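Local structure of ethylbenzene dehydrogenase beta-subunit (Aromatoleum aromaticum, 2IVF) at residues B[216-228]-B[340-352]. The protein is the iron-sulfur subunit of a multi-subunit dehydrogenase, a ferredoxin-like protein whose chain of clusters is suited to carrying electrons. Sequence-based numbering, arbitrary orientation.
Sequences PRIEKGIANACNR and RFGGFTNDPLTQS. With SF4 (iron/sulfur cluster), chain U; GOL (glycerol), chain O.
Asn346 meets the turn at Lys220 and Gly221 with two hydrogen bonds, a worked example of how a chain end without helix or strand can be fastened to a helix terminus. Its side-chain ND2 donates to Lys220 O (2.9 Å, 159°), the acceptor lying close to the amide plane, while its backbone N reaches Gly221 O at 3.0 Å from above the carbonyl plane. CG anti to the backbone N (chi1 -166°) carries the amide away from that N, letting ND2 meet the carbonyl one residue earlier. Both acceptors sit where a Schellman motif, with Gly221 at positive phi, ends helix 215-218.

Van der Waals contacts, some of them to carbonyl oxygens, spread outward from here. The Phe344 ring takes Ile218 O at its edge, 3.5 Å from CE1, and leans on Ile218 CB. Ala223 CB touches CD1 of the Phe341 ring at 3.8 Å and also the CB of Phe344. Ile222 sends CG2 to Pro348 and CD1 toward Thr350 O.

Among the charged groups, Arg228 lays one guanidinium face against Pro348 CD (NH2 to CD 3.5 Å). Arg217 grips Ala223 O side-on through NE and NH2, both 3.0 Å away; Ala225 CB over the centre of one face and Ile222 CG2 nearer the rim of the other help fix its rotation. Both arginines form salt bridges to Glu107 of the alpha-subunit chain. A glycerol, probably from crystallisation, accepts from Ala223 N and Arg228 NH2.

Just beyond, Cys226 SG binds iron of a 4Fe-4S cluster at 2.3 Å. The C-terminal tail thus packs on residues flanking the cluster-pocket residues Asn224, Ala225 and Cys226, without touching these three, in the 4Fe-4S dicluster ferredoxin domain, at the interface with the alpha-subunit.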
loop_
_atom_site.group_PDB
_atom_site.type_symbol
_atom_site.label_atom_id
_atom_site.label_comp_id
_atom_site.label_asym_id
_atom_site.label_seq_id
_atom_site.Cartn_x
_atom_site.Cartn_y
_atom_site.Cartn_z
ATOM N N PRO B 216 -3.019 -24.444 14.204
ATOM C CA PRO B 216 -3.895 -24.054 15.323
ATOM C C PRO B 216 -5.266 -23.502 14.847
ATOM O O PRO B 216 -6.302 -23.682 15.498
ATOM C CB PRO B 216 -3.082 -22.945 15.990
ATOM C CG PRO B 216 -1.682 -23.341 15.718
ATOM C CD PRO B 216 -1.742 -23.706 14.287
ATOM N N ARG B 217 -5.250 -22.850 13.704
ATOM C CA ARG B 217 -6.484 -22.284 13.136
ATOM C C ARG B 217 -7.289 -23.340 12.391
ATOM O O ARG B 217 -8.491 -23.507 12.637
ATOM C CB ARG B 217 -6.156 -21.174 12.152
ATOM C CG ARG B 217 -5.702 -19.910 12.827
ATOM C CD ARG B 217 -5.111 -18.969 11.858
ATOM N NE ARG B 217 -6.032 -18.485 10.781
ATOM C CZ ARG B 217 -6.577 -17.258 10.709
ATOM N NH1 ARG B 217 -6.343 -16.346 11.619
ATOM N NH2 ARG B 217 -7.345 -16.918 9.685
ATOM N N ILE B 218 -6.606 -24.089 11.522
ATOM C CA ILE B 218 -7.283 -25.073 10.716
ATOM C C ILE B 218 -7.905 -26.202 11.578
ATOM O O ILE B 218 -8.956 -26.701 11.256
ATOM C CB ILE B 218 -6.423 -25.565 9.521
ATOM C CG1 ILE B 218 -5.458 -26.585 9.954
ATOM C CG2 ILE B 218 -5.810 -24.392 8.640
ATOM C CD1 ILE B 218 -6.108 -27.966 9.872
ATOM N N GLU B 219 -7.288 -26.579 12.688
ATOM C CA GLU B 219 -7.887 -27.589 13.561
ATOM C C GLU B 219 -9.175 -27.130 14.283
ATOM O O GLU B 219 -9.917 -27.952 14.833
ATOM C CB GLU B 219 -6.856 -28.078 14.560
ATOM C CG GLU B 219 -6.528 -27.079 15.614
ATOM C CD GLU B 219 -5.320 -27.523 16.458
ATOM O OE1 GLU B 219 -4.694 -28.565 16.137
ATOM O OE2 GLU B 219 -5.026 -26.783 17.428
ATOM N N LYS B 220 -9.420 -25.823 14.289
ATOM C CA LYS B 220 -10.684 -25.221 14.677
ATOM C C LYS B 220 -11.573 -24.840 13.474
ATOM O O LYS B 220 -12.540 -24.130 13.650
ATOM C CB LYS B 220 -10.422 -23.930 15.479
ATOM C CG LYS B 220 -9.530 -24.078 16.724
ATOM C CD LYS B 220 -10.045 -25.131 17.682
ATOM C CE LYS B 220 -9.150 -25.226 18.934
ATOM N NZ LYS B 220 -9.724 -26.219 19.834
ATOM N N GLY B 221 -11.245 -25.309 12.279
ATOM C CA GLY B 221 -12.076 -25.068 11.092
ATOM C C GLY B 221 -11.916 -23.676 10.530
ATOM O O GLY B 221 -12.736 -23.244 9.706
ATOM N N ILE B 222 -10.866 -22.983 10.966
ATOM C CA ILE B 222 -10.571 -21.590 10.543
ATOM C C ILE B 222 -9.507 -21.665 9.438
ATOM O O ILE B 222 -8.475 -22.292 9.615
ATOM C CB ILE B 222 -9.987 -20.730 11.667
ATOM C CG1 ILE B 222 -10.870 -20.747 12.937
ATOM C CG2 ILE B 222 -9.779 -19.297 11.177
ATOM C CD1 ILE B 222 -10.162 -20.118 14.167
ATOM N N ALA B 223 -9.785 -21.060 8.295
ATOM C CA ALA B 223 -8.851 -21.090 7.156
ATOM C C ALA B 223 -7.505 -20.495 7.572
ATOM O O ALA B 223 -7.453 -19.630 8.450
ATOM C CB ALA B 223 -9.471 -20.295 5.981
ATOM N N ASN B 224 -6.433 -20.958 6.958
ATOM C CA ASN B 224 -5.120 -20.378 7.206
ATOM C C ASN B 224 -5.101 -18.922 6.819
ATOM O O ASN B 224 -5.799 -18.512 5.897
ATOM C CB ASN B 224 -4.062 -21.165 6.476
ATOM C CG ASN B 224 -4.305 -21.225 4.987
ATOM O OD1 ASN B 224 -5.394 -21.560 4.556
ATOM N ND2 ASN B 224 -3.270 -20.939 4.198
ATOM N N ALA B 225 -4.297 -18.132 7.524
ATOM C CA ALA B 225 -4.412 -16.678 7.496
ATOM C C ALA B 225 -4.034 -16.089 6.119
ATOM O O ALA B 225 -4.628 -15.090 5.642
ATOM C CB ALA B 225 -3.526 -16.077 8.608
ATOM N N CYS B 226 -3.012 -16.649 5.493
ATOM C CA CYS B 226 -2.538 -16.084 4.215
ATOM C C CYS B 226 -3.547 -16.280 3.097
ATOM O O CYS B 226 -3.613 -15.484 2.159
ATOM C CB CYS B 226 -1.140 -16.601 3.876
ATOM S SG CYS B 226 -1.109 -18.380 3.687
ATOM N N ASN B 227 -4.326 -17.360 3.201
ATOM C CA ASN B 227 -5.436 -17.594 2.318
ATOM C C ASN B 227 -6.659 -16.753 2.669
ATOM O O ASN B 227 -7.277 -16.185 1.798
ATOM C CB ASN B 227 -5.796 -19.067 2.323
ATOM C CG ASN B 227 -4.837 -19.906 1.542
ATOM O OD1 ASN B 227 -4.066 -19.395 0.699
ATOM N ND2 ASN B 227 -4.917 -21.229 1.747
ATOM N N ARG B 228 -7.022 -16.711 3.956
ATOM C CA ARG B 228 -8.228 -16.066 4.365
ATOM C C ARG B 228 -8.097 -14.555 4.171
ATOM O O ARG B 228 -9.025 -13.944 3.699
ATOM C CB ARG B 228 -8.583 -16.346 5.818
ATOM C CG ARG B 228 -9.972 -15.824 6.188
ATOM C CD ARG B 228 -10.346 -16.158 7.650
ATOM N NE ARG B 228 -11.641 -15.535 7.965
ATOM C CZ ARG B 228 -11.788 -14.238 8.211
ATOM N NH1 ARG B 228 -10.727 -13.441 8.254
ATOM N NH2 ARG B 228 -12.996 -13.738 8.396
ATOM N N ARG B 340 -14.363 -20.338 -1.283
ATOM C CA ARG B 340 -12.978 -20.619 -1.699
ATOM C C ARG B 340 -12.244 -21.526 -0.725
ATOM O O ARG B 340 -11.181 -22.022 -1.049
ATOM C CB ARG B 340 -12.204 -19.311 -1.844
ATOM C CG ARG B 340 -12.814 -18.428 -2.933
ATOM C CD ARG B 340 -11.956 -17.330 -3.418
ATOM N NE ARG B 340 -10.773 -17.775 -4.121
ATOM C CZ ARG B 340 -10.586 -17.793 -5.446
ATOM N NH1 ARG B 340 -11.538 -17.451 -6.298
ATOM N NH2 ARG B 340 -9.437 -18.200 -5.914
ATOM N N PHE B 341 -12.813 -21.769 0.459
ATOM C CA PHE B 341 -12.010 -22.322 1.563
ATOM C C PHE B 341 -12.274 -23.728 1.951
ATOM O O PHE B 341 -11.850 -24.142 2.988
ATOM C CB PHE B 341 -12.096 -21.410 2.763
ATOM C CG PHE B 341 -11.656 -20.009 2.434
ATOM C CD1 PHE B 341 -10.322 -19.722 2.280
ATOM C CD2 PHE B 341 -12.576 -19.032 2.167
ATOM C CE1 PHE B 341 -9.894 -18.470 1.924
ATOM C CE2 PHE B 341 -12.152 -17.737 1.820
ATOM C CZ PHE B 341 -10.820 -17.464 1.683
ATOM N N GLY B 342 -13.002 -24.464 1.140
ATOM C CA GLY B 342 -13.027 -25.906 1.293
ATOM C C GLY B 342 -13.630 -26.382 2.598
ATOM O O GLY B 342 -13.203 -27.422 3.130
ATOM N N GLY B 343 -14.592 -25.617 3.112
ATOM C CA GLY B 343 -15.237 -25.877 4.393
ATOM C C GLY B 343 -14.556 -25.307 5.621
ATOM O O GLY B 343 -15.121 -25.355 6.717
ATOM N N PHE B 344 -13.373 -24.761 5.452
ATOM C CA PHE B 344 -12.681 -23.999 6.526
ATOM C C PHE B 344 -13.260 -22.624 6.657
ATOM O O PHE B 344 -12.658 -21.630 6.270
ATOM C CB PHE B 344 -11.189 -23.977 6.262
ATOM C CG PHE B 344 -10.578 -25.349 6.434
ATOM C CD1 PHE B 344 -10.097 -25.770 7.685
ATOM C CD2 PHE B 344 -10.540 -26.220 5.368
ATOM C CE1 PHE B 344 -9.556 -27.027 7.836
ATOM C CE2 PHE B 344 -10.004 -27.502 5.499
ATOM C CZ PHE B 344 -9.499 -27.912 6.728
ATOM N N THR B 345 -14.479 -22.578 7.147
ATOM C CA THR B 345 -15.271 -21.339 7.113
ATOM C C THR B 345 -15.620 -20.812 8.517
ATOM O O THR B 345 -16.449 -19.916 8.641
ATOM C CB THR B 345 -16.612 -21.524 6.353
ATOM O OG1 THR B 345 -17.363 -22.588 6.937
ATOM C CG2 THR B 345 -16.369 -21.753 4.827
ATOM N N ASN B 346 -15.000 -21.357 9.559
ATOM C CA ASN B 346 -15.201 -20.825 10.883
ATOM C C ASN B 346 -14.618 -19.433 10.906
ATOM O O ASN B 346 -13.595 -19.196 10.320
ATOM C CB ASN B 346 -14.472 -21.657 11.937
ATOM C CG ASN B 346 -14.926 -21.330 13.358
ATOM O OD1 ASN B 346 -15.879 -20.580 13.548
ATOM N ND2 ASN B 346 -14.257 -21.916 14.368
ATOM N N ASP B 347 -15.265 -18.523 11.617
ATOM C CA ASP B 347 -14.692 -17.177 11.790
ATOM C C ASP B 347 -13.424 -17.334 12.621
ATOM O O ASP B 347 -13.324 -18.275 13.409
ATOM C CB ASP B 347 -15.651 -16.300 12.569
ATOM C CG ASP B 347 -16.951 -16.084 11.849
ATOM O OD1 ASP B 347 -16.910 -15.541 10.733
ATOM O OD2 ASP B 347 -17.986 -16.487 12.416
ATOM N N PRO B 348 -12.474 -16.413 12.472
ATOM C CA PRO B 348 -11.194 -16.497 13.170
ATOM C C PRO B 348 -11.292 -15.960 14.609
ATOM O O PRO B 348 -10.558 -15.034 15.012
ATOM C CB PRO B 348 -10.306 -15.627 12.295
ATOM C CG PRO B 348 -11.235 -14.509 11.863
ATOM C CD PRO B 348 -12.509 -15.266 11.535
ATOM N N LEU B 349 -12.180 -16.584 15.368
ATOM C CA LEU B 349 -12.615 -16.136 16.669
ATOM C C LEU B 349 -12.620 -17.278 17.697
ATOM O O LEU B 349 -13.087 -17.105 18.822
ATOM C CB LEU B 349 -14.009 -15.521 16.533
ATOM C CG LEU B 349 -14.154 -14.284 15.644
ATOM C CD1 LEU B 349 -15.682 -13.920 15.593
ATOM C CD2 LEU B 349 -13.287 -13.101 16.181
ATOM N N THR B 350 -12.116 -18.443 17.300
ATOM C CA THR B 350 -11.917 -19.563 18.208
ATOM C C THR B 350 -10.430 -19.727 18.492
ATOM O O THR B 350 -9.625 -19.893 17.563
ATOM C CB THR B 350 -12.500 -20.861 17.625
ATOM O OG1 THR B 350 -13.898 -20.674 17.385
ATOM C CG2 THR B 350 -12.325 -22.017 18.580
ATOM N N GLN B 351 -10.080 -19.653 19.777
ATOM C CA GLN B 351 -8.725 -19.800 20.232
ATOM C C GLN B 351 -8.368 -21.268 20.384
ATOM O O GLN B 351 -9.236 -22.124 20.478
ATOM C CB GLN B 351 -8.556 -19.144 21.600
ATOM C CG GLN B 351 -8.780 -17.669 21.577
ATOM C CD GLN B 351 -8.606 -17.062 22.927
ATOM O OE1 GLN B 351 -7.603 -17.327 23.635
ATOM N NE2 GLN B 351 -9.588 -16.238 23.324
ATOM N N SER B 352 -7.073 -21.532 20.445
ATOM C CA SER B 352 -6.531 -22.856 20.769
ATOM C C SER B 352 -6.785 -23.178 22.217
ATOM O O SER B 352 -6.839 -22.249 23.038
ATOM C CB SER B 352 -5.032 -22.853 20.547
ATOM O OG SER B 352 -4.733 -22.667 19.183
ATOM O OXT SER B 352 -6.962 -24.360 22.585
HETATM FE FE1 SF4 U . 1.732 -21.019 6.424
HETATM FE FE2 SF4 U . 1.914 -18.595 7.421
HETATM FE FE3 SF4 U . 0.142 -19.097 5.463
HETATM FE FE4 SF4 U . -0.366 -20.049 7.928
HETATM S S1 SF4 U . -0.280 -17.840 7.314
HETATM S S2 SF4 U . -0.491 -21.247 5.996
HETATM S S3 SF4 U . 1.785 -20.518 8.687
HETATM S S4 SF4 U . 2.479 -19.177 5.327
HETATM C C1 GOL O . -12.822 -18.575 6.863
HETATM O O1 GOL O . -12.328 -19.291 8.045
HETATM C C2 GOL O . -13.888 -17.439 6.933
HETATM O O2 GOL O . -15.125 -17.688 6.262
HETATM C C3 GOL O . -14.457 -16.989 8.241
HETATM O O3 GOL O . -15.216 -15.857 7.938
#